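Local coordinates for protein ParA (Salmonella enterica subsp. enterica serovar Newport str. SL317, PDB 3EZF) that probably acts as a plasmid-partition ATPase with a winged helix-turn-helix DNA-binding part, with ADP governing its role in transcriptional regulation, at residues P111-V116 and I235-I240; S128-A133 and V203-A208; H134-H139 and Y248-I253; E188-E193 and D242-D247. All coordinates share one frame; numbering follows the deposited sequence.

Interaction 1 of 4, residues P111-V116 and I235-I240; sequences PYVIFV and ILRRNI. Unlike the reference sequence in segment 235-240: I235 (reference Val), R238 (reference Lys), N239 (reference Lys).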
# COMPACT_ATOMS: atom_id res chain seq x y z
N PRO A 111 -25.02 2.81 16.29
CA PRO A 111 -24.13 2.37 15.17
C PRO A 111 -24.26 3.06 13.81
O PRO A 111 -24.97 2.58 12.94
CB PRO A 111 -24.42 0.88 15.13
CG PRO A 111 -24.04 0.69 16.54
CD PRO A 111 -23.83 2.15 16.90
N TYR A 112 -23.62 4.17 13.63
CA TYR A 112 -23.59 4.82 12.35
C TYR A 112 -22.29 4.26 11.73
O TYR A 112 -21.20 4.63 12.14
CB TYR A 112 -23.60 6.37 12.43
CG TYR A 112 -23.96 6.93 11.11
CD1 TYR A 112 -23.03 7.59 10.30
CD2 TYR A 112 -25.27 6.77 10.61
CE1 TYR A 112 -23.39 8.05 9.01
CE2 TYR A 112 -25.62 7.20 9.33
CZ TYR A 112 -24.68 7.84 8.54
OH TYR A 112 -25.02 8.25 7.27
N VAL A 113 -22.41 3.38 10.73
CA VAL A 113 -21.23 2.76 10.13
C VAL A 113 -20.71 3.50 8.89
O VAL A 113 -21.42 3.65 7.88
CB VAL A 113 -21.51 1.29 9.77
CG1 VAL A 113 -20.27 0.63 9.22
CG2 VAL A 113 -21.97 0.58 11.00
N ILE A 114 -19.45 3.93 8.97
CA ILE A 114 -18.80 4.68 7.91
C ILE A 114 -17.74 3.89 7.14
O ILE A 114 -16.69 3.56 7.68
CB ILE A 114 -18.16 5.93 8.51
CG1 ILE A 114 -19.25 6.83 9.09
CG2 ILE A 114 -17.33 6.64 7.46
CD1 ILE A 114 -18.96 7.36 10.48
N PHE A 115 -18.02 3.58 5.88
CA PHE A 115 -17.08 2.83 5.06
C PHE A 115 -16.11 3.82 4.45
O PHE A 115 -16.50 4.59 3.56
CB PHE A 115 -17.82 2.09 3.95
CG PHE A 115 -16.91 1.26 3.09
CD1 PHE A 115 -16.71 -0.09 3.36
CD2 PHE A 115 -16.20 1.86 2.06
CE1 PHE A 115 -15.81 -0.84 2.60
CE2 PHE A 115 -15.29 1.13 1.30
CZ PHE A 115 -15.09 -0.23 1.57
N VAL A 116 -14.86 3.81 4.90
CA VAL A 116 -13.84 4.74 4.37
C VAL A 116 -13.16 4.19 3.12
O VAL A 116 -12.54 3.14 3.18
CB VAL A 116 -12.76 5.02 5.42
CG1 VAL A 116 -11.89 6.19 4.98
CG2 VAL A 116 -13.40 5.32 6.75
N ILE A 235 -21.56 -11.22 7.22
CA ILE A 235 -20.88 -11.58 8.46
C ILE A 235 -20.47 -10.37 9.29
O ILE A 235 -20.72 -10.33 10.48
CB ILE A 235 -19.61 -12.42 8.21
CG1 ILE A 235 -19.87 -13.53 7.18
CG2 ILE A 235 -19.16 -13.04 9.53
CD1 ILE A 235 -21.03 -14.43 7.53
N LEU A 236 -19.84 -9.38 8.65
CA LEU A 236 -19.39 -8.17 9.34
C LEU A 236 -20.51 -7.51 10.16
O LEU A 236 -20.29 -7.12 11.28
CB LEU A 236 -18.82 -7.14 8.34
CG LEU A 236 -17.80 -6.08 8.80
CD1 LEU A 236 -17.84 -4.92 7.84
CD2 LEU A 236 -18.09 -5.59 10.19
N ARG A 237 -21.71 -7.40 9.59
CA ARG A 237 -22.82 -6.77 10.29
C ARG A 237 -23.35 -7.65 11.40
O ARG A 237 -23.78 -7.17 12.44
CB ARG A 237 -23.97 -6.44 9.33
CG ARG A 237 -24.44 -4.97 9.30
CD ARG A 237 -25.13 -4.42 10.56
NE ARG A 237 -25.11 -2.95 10.52
CZ ARG A 237 -25.78 -2.13 11.34
NH1 ARG A 237 -26.56 -2.60 12.31
NH2 ARG A 237 -25.65 -0.82 11.20
N ARG A 238 -23.33 -8.96 11.19
CA ARG A 238 -23.87 -9.87 12.18
C ARG A 238 -22.94 -10.34 13.30
O ARG A 238 -23.37 -10.46 14.43
CB ARG A 238 -24.44 -11.10 11.48
CG ARG A 238 -25.62 -11.70 12.21
CD ARG A 238 -25.73 -13.20 11.99
NE ARG A 238 -24.67 -13.93 12.69
CZ ARG A 238 -24.86 -15.09 13.32
NH1 ARG A 238 -26.07 -15.65 13.33
NH2 ARG A 238 -23.84 -15.69 13.94
N ASN A 239 -21.68 -10.59 12.99
CA ASN A 239 -20.76 -11.12 13.99
C ASN A 239 -19.90 -10.12 14.76
O ASN A 239 -19.25 -10.49 15.73
CB ASN A 239 -19.89 -12.21 13.36
CG ASN A 239 -20.70 -13.42 12.92
OD1 ASN A 239 -20.18 -14.32 12.27
ND2 ASN A 239 -21.98 -13.44 13.27
N ILE A 240 -19.88 -8.87 14.33
CA ILE A 240 -19.11 -7.86 15.04
C ILE A 240 -19.93 -6.61 15.31
O ILE A 240 -20.22 -6.29 16.47
CB ILE A 240 -17.81 -7.45 14.28
CG1 ILE A 240 -16.82 -8.63 14.26
CG2 ILE A 240 -17.17 -6.22 14.96
CD1 ILE A 240 -15.52 -8.38 13.55
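R237, on helix 235-241, and V113, on strand 112-116, run alongside one another with opposite headings, so that the guanidinium end of one lies beside a methyl of the other. The arginine does not leave its helix straight for the strand. Its chain bends at chi2 (-68°) and then runs extended, which carries NH2 across the gap although the two backbones stay apart, the CA atoms of V113 and R237 being 9.7 Å from each other. NH2 ends 3.9 Å from V113 CG2. The valine presents this methyl because CG1 takes the place anti to the backbone N, leaving CG2 beside that nitrogen. P111, where the chain enters the strand, offers its carbonyl instead of its ring: P111 O also lies 3.9 Å from R237 NH2, and the approach to the guanidinium is oblique. The proline ring comes no closer than 4.5 Å, between P111 CB and R237 NH2.

Elsewhere, V113 packs on I253 of the neighbouring strand 250-254, and R237 spends NH1 on a salt bridge to D242 just beyond its own helix. The like-charged R309 lies near NH2. With NH1 engaged by D242 and no hydrogen bond joining the two segments, R237 meets the strand through van der Waals contact and, probably, a weak attraction of its charge to the P111 carbonyl.

Interaction 2 of 4, residues S128-A133 and V203-A208; sequences STVTLA and VDVIPA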
# COMPACT_ATOMS: atom_id res chain seq x y z
N SER A 128 -4.34 7.30 9.52
CA SER A 128 -5.31 8.10 8.77
C SER A 128 -6.70 7.95 9.38
O SER A 128 -7.10 8.76 10.22
CB SER A 128 -5.32 7.66 7.30
OG SER A 128 -5.84 8.68 6.46
N THR A 129 -7.45 6.92 8.98
CA THR A 129 -8.79 6.71 9.52
C THR A 129 -8.83 6.91 11.03
O THR A 129 -9.71 7.57 11.55
CB THR A 129 -9.36 5.31 9.15
OG1 THR A 129 -9.88 5.33 7.82
CG2 THR A 129 -10.48 4.91 10.10
N VAL A 130 -7.86 6.35 11.75
CA VAL A 130 -7.85 6.50 13.20
C VAL A 130 -7.61 7.96 13.56
O VAL A 130 -8.02 8.43 14.63
CB VAL A 130 -6.77 5.62 13.85
CG1 VAL A 130 -6.85 5.75 15.35
CG2 VAL A 130 -6.98 4.17 13.46
N THR A 131 -6.94 8.67 12.67
CA THR A 131 -6.64 10.07 12.91
C THR A 131 -7.93 10.87 12.91
O THR A 131 -8.09 11.81 13.69
CB THR A 131 -5.66 10.62 11.84
OG1 THR A 131 -4.40 9.95 11.96
CG2 THR A 131 -5.45 12.12 12.03
N LEU A 132 -8.87 10.50 12.05
CA LEU A 132 -10.14 11.20 12.02
C LEU A 132 -10.88 10.83 13.30
O LEU A 132 -11.44 11.68 13.98
CB LEU A 132 -10.96 10.76 10.81
CG LEU A 132 -11.72 11.88 10.10
CD1 LEU A 132 -12.77 11.24 9.20
CD2 LEU A 132 -12.37 12.82 11.11
N ALA A 133 -10.86 9.55 13.63
CA ALA A 133 -11.52 9.10 14.84
C ALA A 133 -10.97 9.86 16.04
O ALA A 133 -11.73 10.31 16.90
CB ALA A 133 -11.31 7.61 15.01
N VAL A 203 -11.60 6.41 21.49
CA VAL A 203 -11.46 5.71 20.20
C VAL A 203 -10.83 4.32 20.27
O VAL A 203 -9.65 4.21 20.57
CB VAL A 203 -10.59 6.56 19.24
CG1 VAL A 203 -10.37 5.82 17.93
CG2 VAL A 203 -11.25 7.92 18.98
N ASP A 204 -11.59 3.27 19.97
CA ASP A 204 -11.10 1.88 20.02
C ASP A 204 -10.85 1.31 18.64
O ASP A 204 -11.42 1.79 17.66
CB ASP A 204 -12.12 0.99 20.73
CG ASP A 204 -12.30 1.36 22.19
OD1 ASP A 204 -11.47 0.95 23.02
OD2 ASP A 204 -13.28 2.05 22.51
N VAL A 205 -10.01 0.28 18.55
CA VAL A 205 -9.69 -0.31 17.25
C VAL A 205 -9.68 -1.83 17.25
O VAL A 205 -9.22 -2.43 18.22
CB VAL A 205 -8.29 0.15 16.74
CG1 VAL A 205 -8.04 -0.38 15.34
CG2 VAL A 205 -8.19 1.68 16.76
N ILE A 206 -10.21 -2.44 16.18
CA ILE A 206 -10.20 -3.90 16.03
C ILE A 206 -9.10 -4.09 14.99
O ILE A 206 -9.30 -3.82 13.82
CB ILE A 206 -11.50 -4.49 15.46
CG1 ILE A 206 -12.59 -4.54 16.53
CG2 ILE A 206 -11.25 -5.91 14.99
CD1 ILE A 206 -13.88 -5.26 16.08
N PRO A 207 -7.93 -4.59 15.42
CA PRO A 207 -6.75 -4.82 14.58
C PRO A 207 -6.87 -5.75 13.36
O PRO A 207 -7.80 -6.55 13.24
CB PRO A 207 -5.71 -5.30 15.60
CG PRO A 207 -6.56 -6.07 16.60
CD PRO A 207 -7.74 -5.15 16.78
N ALA A 208 -5.90 -5.60 12.47
CA ALA A 208 -5.79 -6.39 11.25
C ALA A 208 -4.42 -7.08 11.24
O ALA A 208 -3.58 -6.84 12.12
CB ALA A 208 -5.92 -5.48 10.02
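A133 and V203 form the closest pair in a largely aliphatic contact between helix 129-138 and strand 203-206. The apolar contacts follow the two inward valines of the strand. A133 CB sits 3.6 Å from V203 CG1, with the second methyl of V203 a little farther from it. One turn earlier in the helix, V130 divides its branches between both valines: V130 CG1 lies 4.4 Å from V203 CG1, while V130 CG2 lies 4.3 Å from V205 CG2. V203 and V205, two apart on an extended strand, point to the same side, and D204 between them points away from the helix.

The second kind of contact is between side chain and backbone. V203 places CG1 anti to its backbone N (chi1 177°) and CG2 beside that nitrogen, and with this rotation CG1 meets the alanine methyl while CG2 lies against the alanine carbonyl. No hydrogen bond joins the two segments.

Polar links lie around this patch. T129 OG1 is hydrogen-bonded to D254 OD1, and D204 pairs through its backbone with I149 and V151 of the adjacent strand 149-153. A133 also rests on I149.

The helix and strand run nearly antiparallel, at 154°, with their axes 9.3 Å apart at closest approach. A helix running alongside an outermost strand in this way, packed on a parallel sheet, is characteristic of the alpha/beta fold of P-loop NTPases, the clan to which this AAA-type domain belongs.

Interaction 3 of 4, residues H134-H139 and Y248-I253; sequences HALRVH and YDFIFI. With SO4 (sulfate ion), chain G.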
# COMPACT_ATOMS: atom_id res chain seq x y z
N HIS A 134 -9.65 9.99 16.10
CA HIS A 134 -9.01 10.72 17.20
C HIS A 134 -9.41 12.18 17.24
O HIS A 134 -9.67 12.71 18.31
CB HIS A 134 -7.49 10.58 17.10
CG HIS A 134 -6.98 9.28 17.65
ND1 HIS A 134 -5.66 8.89 17.55
CD2 HIS A 134 -7.62 8.29 18.32
CE1 HIS A 134 -5.51 7.73 18.14
NE2 HIS A 134 -6.68 7.33 18.61
N ALA A 135 -9.45 12.82 16.07
CA ALA A 135 -9.84 14.22 15.93
C ALA A 135 -11.27 14.42 16.42
O ALA A 135 -11.52 15.17 17.37
CB ALA A 135 -9.73 14.66 14.46
N LEU A 136 -12.21 13.74 15.76
CA LEU A 136 -13.62 13.83 16.14
C LEU A 136 -13.79 13.72 17.66
O LEU A 136 -14.59 14.43 18.26
CB LEU A 136 -14.41 12.71 15.42
CG LEU A 136 -14.56 12.86 13.90
CD1 LEU A 136 -15.19 11.63 13.26
CD2 LEU A 136 -15.40 14.08 13.62
N ARG A 137 -13.01 12.84 18.27
CA ARG A 137 -13.09 12.59 19.71
C ARG A 137 -12.71 13.75 20.60
O ARG A 137 -13.49 14.18 21.44
CB ARG A 137 -12.23 11.37 20.08
CG ARG A 137 -12.83 10.49 21.14
CD ARG A 137 -12.74 11.09 22.53
NE ARG A 137 -13.86 10.66 23.38
CZ ARG A 137 -13.77 10.40 24.68
NH1 ARG A 137 -12.60 10.50 25.30
NH2 ARG A 137 -14.85 10.09 25.36
N VAL A 138 -11.50 14.27 20.41
CA VAL A 138 -11.02 15.34 21.25
C VAL A 138 -11.32 16.72 20.73
O VAL A 138 -10.87 17.70 21.31
CB VAL A 138 -9.50 15.23 21.43
CG1 VAL A 138 -9.12 13.81 21.81
CG2 VAL A 138 -8.79 15.65 20.15
N HIS A 139 -12.09 16.82 19.66
CA HIS A 139 -12.40 18.14 19.10
C HIS A 139 -12.88 19.13 20.15
O HIS A 139 -13.45 18.76 21.17
CB HIS A 139 -13.45 18.04 18.00
CG HIS A 139 -13.61 19.31 17.22
ND1 HIS A 139 -12.80 19.63 16.15
CD2 HIS A 139 -14.49 20.34 17.35
CE1 HIS A 139 -13.18 20.80 15.65
NE2 HIS A 139 -14.20 21.24 16.36
N TYR A 248 -21.00 2.06 20.47
CA TYR A 248 -20.28 3.03 19.68
C TYR A 248 -21.20 3.92 18.89
O TYR A 248 -22.17 3.45 18.28
CB TYR A 248 -19.31 2.30 18.77
CG TYR A 248 -18.18 1.64 19.51
CD1 TYR A 248 -17.09 2.39 19.95
CD2 TYR A 248 -18.20 0.28 19.79
CE1 TYR A 248 -16.04 1.80 20.65
CE2 TYR A 248 -17.16 -0.32 20.48
CZ TYR A 248 -16.08 0.44 20.91
OH TYR A 248 -15.02 -0.13 21.57
N ASP A 249 -20.90 5.22 18.90
CA ASP A 249 -21.70 6.20 18.18
C ASP A 249 -21.36 6.10 16.71
O ASP A 249 -22.23 6.17 15.85
CB ASP A 249 -21.39 7.60 18.70
CG ASP A 249 -21.78 7.78 20.15
OD1 ASP A 249 -22.98 7.62 20.45
OD2 ASP A 249 -20.90 8.06 20.99
N PHE A 250 -20.07 5.92 16.44
CA PHE A 250 -19.54 5.81 15.08
C PHE A 250 -18.69 4.55 14.94
O PHE A 250 -18.00 4.16 15.89
CB PHE A 250 -18.66 7.03 14.75
CG PHE A 250 -19.41 8.33 14.64
CD1 PHE A 250 -18.78 9.53 14.93
CD2 PHE A 250 -20.74 8.36 14.20
CE1 PHE A 250 -19.45 10.73 14.81
CE2 PHE A 250 -21.42 9.57 14.08
CZ PHE A 250 -20.77 10.75 14.38
N ILE A 251 -18.73 3.93 13.77
CA ILE A 251 -17.92 2.74 13.51
C ILE A 251 -17.34 2.87 12.10
O ILE A 251 -18.07 2.80 11.12
CB ILE A 251 -18.75 1.42 13.61
CG1 ILE A 251 -19.16 1.16 15.06
CG2 ILE A 251 -17.93 0.25 13.08
CD1 ILE A 251 -19.89 -0.15 15.24
N PHE A 252 -16.02 3.06 11.99
CA PHE A 252 -15.38 3.19 10.68
C PHE A 252 -14.86 1.86 10.19
O PHE A 252 -14.52 0.99 10.98
CB PHE A 252 -14.22 4.18 10.72
CG PHE A 252 -14.63 5.61 10.83
CD1 PHE A 252 -14.88 6.19 12.06
CD2 PHE A 252 -14.80 6.37 9.68
CE1 PHE A 252 -15.29 7.51 12.16
CE2 PHE A 252 -15.22 7.70 9.76
CZ PHE A 252 -15.46 8.27 11.01
N ILE A 253 -14.78 1.71 8.87
CA ILE A 253 -14.28 0.49 8.28
C ILE A 253 -13.18 0.77 7.27
O ILE A 253 -13.38 1.55 6.33
CB ILE A 253 -15.40 -0.30 7.63
CG1 ILE A 253 -16.35 -0.77 8.72
CG2 ILE A 253 -14.84 -1.51 6.88
CD1 ILE A 253 -17.65 -1.25 8.21
S SO4 G . -14.75 6.50 27.06
O1 SO4 G . -15.03 6.02 28.42
O2 SO4 G . -16.02 6.76 26.36
O3 SO4 G . -13.98 5.48 26.32
O4 SO4 G . -13.96 7.74 27.13
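The layer between helix 129-138 and the central parallel sheet of the P-loop NTPase fold is built here from L136 on the helix and F250 and F252 on strand 250-254. All three are buried. L136 enters with a single branch: CD1 lies 4.1 Å from F252 CZ and 4.5 Å from F250 CD1, reaching both aromatic rings at once. Toward F252 the methyl arrives at the ring's edge, near its plane, and not over a face. Its approach to F250 is oblique. The leucine keeps CG beside its backbone N (chi1 -69°), and F252 adopts the same first rotation (chi1 -73°), which sends its ring out from the sheet until the far carbon CZ meets the leucine.

Alpha/beta sandwiches of this kind cover a sheet by setting every second residue of a strand against a helix, and F250 and F252 are such a pair. Their neighbours extend the layer: I149 of strand 149-153 touches both L136 and F252, Y104 meets F250 edge to face, and F392 of helix 378-400 packs on L136.

The next residue of the helix, R137, takes a different course. Its chain is bent at chi2, and NH2 makes a weak hydrogen bond to SO4 O4 (3.1 Å, with an angle of 121° at the hydrogen). The sulfate probably comes from the crystallisation liquor, and O4 lies oblique to the guanidinium. Protein partners hold the same group: NH2 has a salt bridge to D146 OD1, and NE donates to L147 O, which ties the helix end to the loop leading into strand 149-153.

Interaction 4 of 4, residues E188-E193 and D242-D247; sequences ETLRKE and DRVADD. Unlike the reference sequence in segment 242-247: D242 (reference Glu).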
# COMPACT_ATOMS: atom_id res chain seq x y z
N GLU A 188 -19.45 -9.81 24.75
CA GLU A 188 -18.45 -9.67 25.80
C GLU A 188 -17.03 -9.92 25.30
O GLU A 188 -16.12 -9.14 25.57
CB GLU A 188 -18.76 -10.64 26.94
CG GLU A 188 -20.24 -10.72 27.31
CD GLU A 188 -21.12 -11.25 26.16
OE1 GLU A 188 -21.03 -12.46 25.82
OE2 GLU A 188 -21.89 -10.44 25.59
N THR A 189 -16.85 -11.02 24.56
CA THR A 189 -15.53 -11.35 24.04
C THR A 189 -14.97 -10.20 23.22
O THR A 189 -13.81 -9.81 23.40
CB THR A 189 -15.57 -12.64 23.16
OG1 THR A 189 -16.14 -13.73 23.90
CG2 THR A 189 -14.16 -13.03 22.72
N LEU A 190 -15.77 -9.65 22.31
CA LEU A 190 -15.29 -8.54 21.48
C LEU A 190 -14.89 -7.37 22.36
O LEU A 190 -13.87 -6.71 22.14
CB LEU A 190 -16.38 -8.11 20.51
CG LEU A 190 -16.68 -9.15 19.44
CD1 LEU A 190 -18.12 -9.05 19.01
CD2 LEU A 190 -15.72 -8.97 18.28
N ARG A 191 -15.70 -7.14 23.38
CA ARG A 191 -15.52 -6.06 24.35
C ARG A 191 -14.22 -6.10 25.17
O ARG A 191 -13.38 -5.22 25.06
CB ARG A 191 -16.72 -6.07 25.29
CG ARG A 191 -16.85 -4.87 26.20
CD ARG A 191 -18.12 -4.99 27.05
NE ARG A 191 -19.23 -5.53 26.27
CZ ARG A 191 -20.49 -5.13 26.37
NH1 ARG A 191 -20.82 -4.16 27.22
NH2 ARG A 191 -21.44 -5.70 25.64
N LYS A 192 -14.07 -7.14 25.99
CA LYS A 192 -12.90 -7.25 26.87
C LYS A 192 -11.70 -7.99 26.29
O LYS A 192 -10.69 -8.13 26.97
CB LYS A 192 -13.29 -7.90 28.20
CG LYS A 192 -14.54 -7.33 28.85
CD LYS A 192 -15.82 -7.91 28.27
CE LYS A 192 -17.05 -7.47 29.08
NZ LYS A 192 -18.36 -7.98 28.56
N GLU A 193 -11.81 -8.47 25.06
CA GLU A 193 -10.70 -9.22 24.48
C GLU A 193 -10.30 -8.82 23.07
O GLU A 193 -9.12 -8.62 22.80
CB GLU A 193 -10.99 -10.73 24.53
CG GLU A 193 -10.97 -11.33 25.93
CD GLU A 193 -11.06 -12.85 25.95
OE1 GLU A 193 -10.21 -13.49 25.31
OE2 GLU A 193 -11.97 -13.40 26.59
N ASP A 242 -23.25 -5.63 14.77
CA ASP A 242 -24.49 -5.75 15.54
C ASP A 242 -24.23 -6.24 16.97
O ASP A 242 -25.04 -6.02 17.85
CB ASP A 242 -25.50 -6.67 14.85
CG ASP A 242 -26.49 -5.90 13.97
OD1 ASP A 242 -26.55 -4.66 14.10
OD2 ASP A 242 -27.22 -6.53 13.17
N ARG A 243 -23.09 -6.89 17.20
CA ARG A 243 -22.79 -7.39 18.53
C ARG A 243 -22.18 -6.33 19.47
O ARG A 243 -22.05 -6.56 20.67
CB ARG A 243 -21.86 -8.61 18.45
CG ARG A 243 -22.37 -9.71 17.53
CD ARG A 243 -22.28 -11.08 18.16
NE ARG A 243 -23.61 -11.60 18.50
CZ ARG A 243 -24.42 -12.26 17.67
NH1 ARG A 243 -24.05 -12.51 16.42
NH2 ARG A 243 -25.61 -12.67 18.11
N VAL A 244 -21.79 -5.19 18.91
CA VAL A 244 -21.23 -4.09 19.71
C VAL A 244 -22.02 -2.80 19.46
O VAL A 244 -21.61 -1.70 19.84
CB VAL A 244 -19.75 -3.81 19.37
CG1 VAL A 244 -18.95 -5.07 19.50
CG2 VAL A 244 -19.63 -3.20 17.98
N ALA A 245 -23.17 -2.96 18.82
CA ALA A 245 -24.06 -1.87 18.48
C ALA A 245 -24.35 -0.89 19.62
O ALA A 245 -24.28 0.32 19.42
CB ALA A 245 -25.38 -2.43 17.93
N ASP A 246 -24.67 -1.38 20.82
CA ASP A 246 -24.96 -0.47 21.92
C ASP A 246 -23.67 -0.03 22.61
O ASP A 246 -23.60 -0.04 23.83
CB ASP A 246 -25.87 -1.14 22.95
CG ASP A 246 -27.21 -1.55 22.36
OD1 ASP A 246 -27.90 -0.66 21.83
OD2 ASP A 246 -27.57 -2.74 22.44
N ASP A 247 -22.66 0.36 21.85
CA ASP A 247 -21.39 0.75 22.47
C ASP A 247 -20.60 1.80 21.71
O ASP A 247 -19.63 2.37 22.24
CB ASP A 247 -20.50 -0.49 22.64
CG ASP A 247 -21.11 -1.53 23.54
OD1 ASP A 247 -21.21 -1.29 24.76
OD2 ASP A 247 -21.50 -2.60 23.02
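L190, R191 and D247 have the largest buried areas where helix 187-194 meets the loop 242-247. L190 is the apolar centre. Its CD1 comes 3.8 Å from R243 CB and 4.1 Å from V244 CG1, while L190 CB approaches that same valine methyl. The leucine and valine side chains meet at about a right angle, and the valine turns CG1 toward the helix by setting it beside its own backbone N. R243 contributes only the root of its chain, since bends at chi2 and chi3 lead its charged end away from the helix.

R191, exposed on the next helical position, makes the charged half of the contact. The chain leaves extended, with CG anti to the backbone N (chi1 -169°), and a bend at chi3 brings the guanidinium over to D247. R191 NH1 and D247 OD1 form a long salt bridge of 3.8 Å. The carboxylate lies over one face of the guanidinium, the two planes 76° apart, and no N-H is aimed at an oxygen. The attraction is therefore one of charges alone. D247 directly follows D246, the residue at the centre of an inverse gamma turn.

Apolar and charged halves thus sit side by side, the leucine buried and the arginine at the exposed rim. Together they pack helix 187-194 on the connection between helix 235-241 and strand 250-254, a helix-to-strand loop at the periphery of the alpha/beta fold characteristic of P-loop NTPases.

In the fold
Interactions 1, 2 and 3 are buried and all reach the six-stranded parallel sheet, whereas interaction 4 lies nearer the surface, its centre about 16 Å from that of the chain. Interactions 2 and 3 share helix 129-138, successive parts of which meet an outermost strand and an inner one. Interactions 1 and 3 are joined within the sheet, where I114 N lies 2.8 Å from I251 O. Chemistry follows place: largely aliphatic in interaction 2, aliphatic with aromatic in interaction 3, an arginine against a methyl and a carbonyl in interaction 1, and one leucine packed on aliphatic carbons beside a long ion pair in interaction 4. The R237–D242 salt bridge joins interactions 1 and 4.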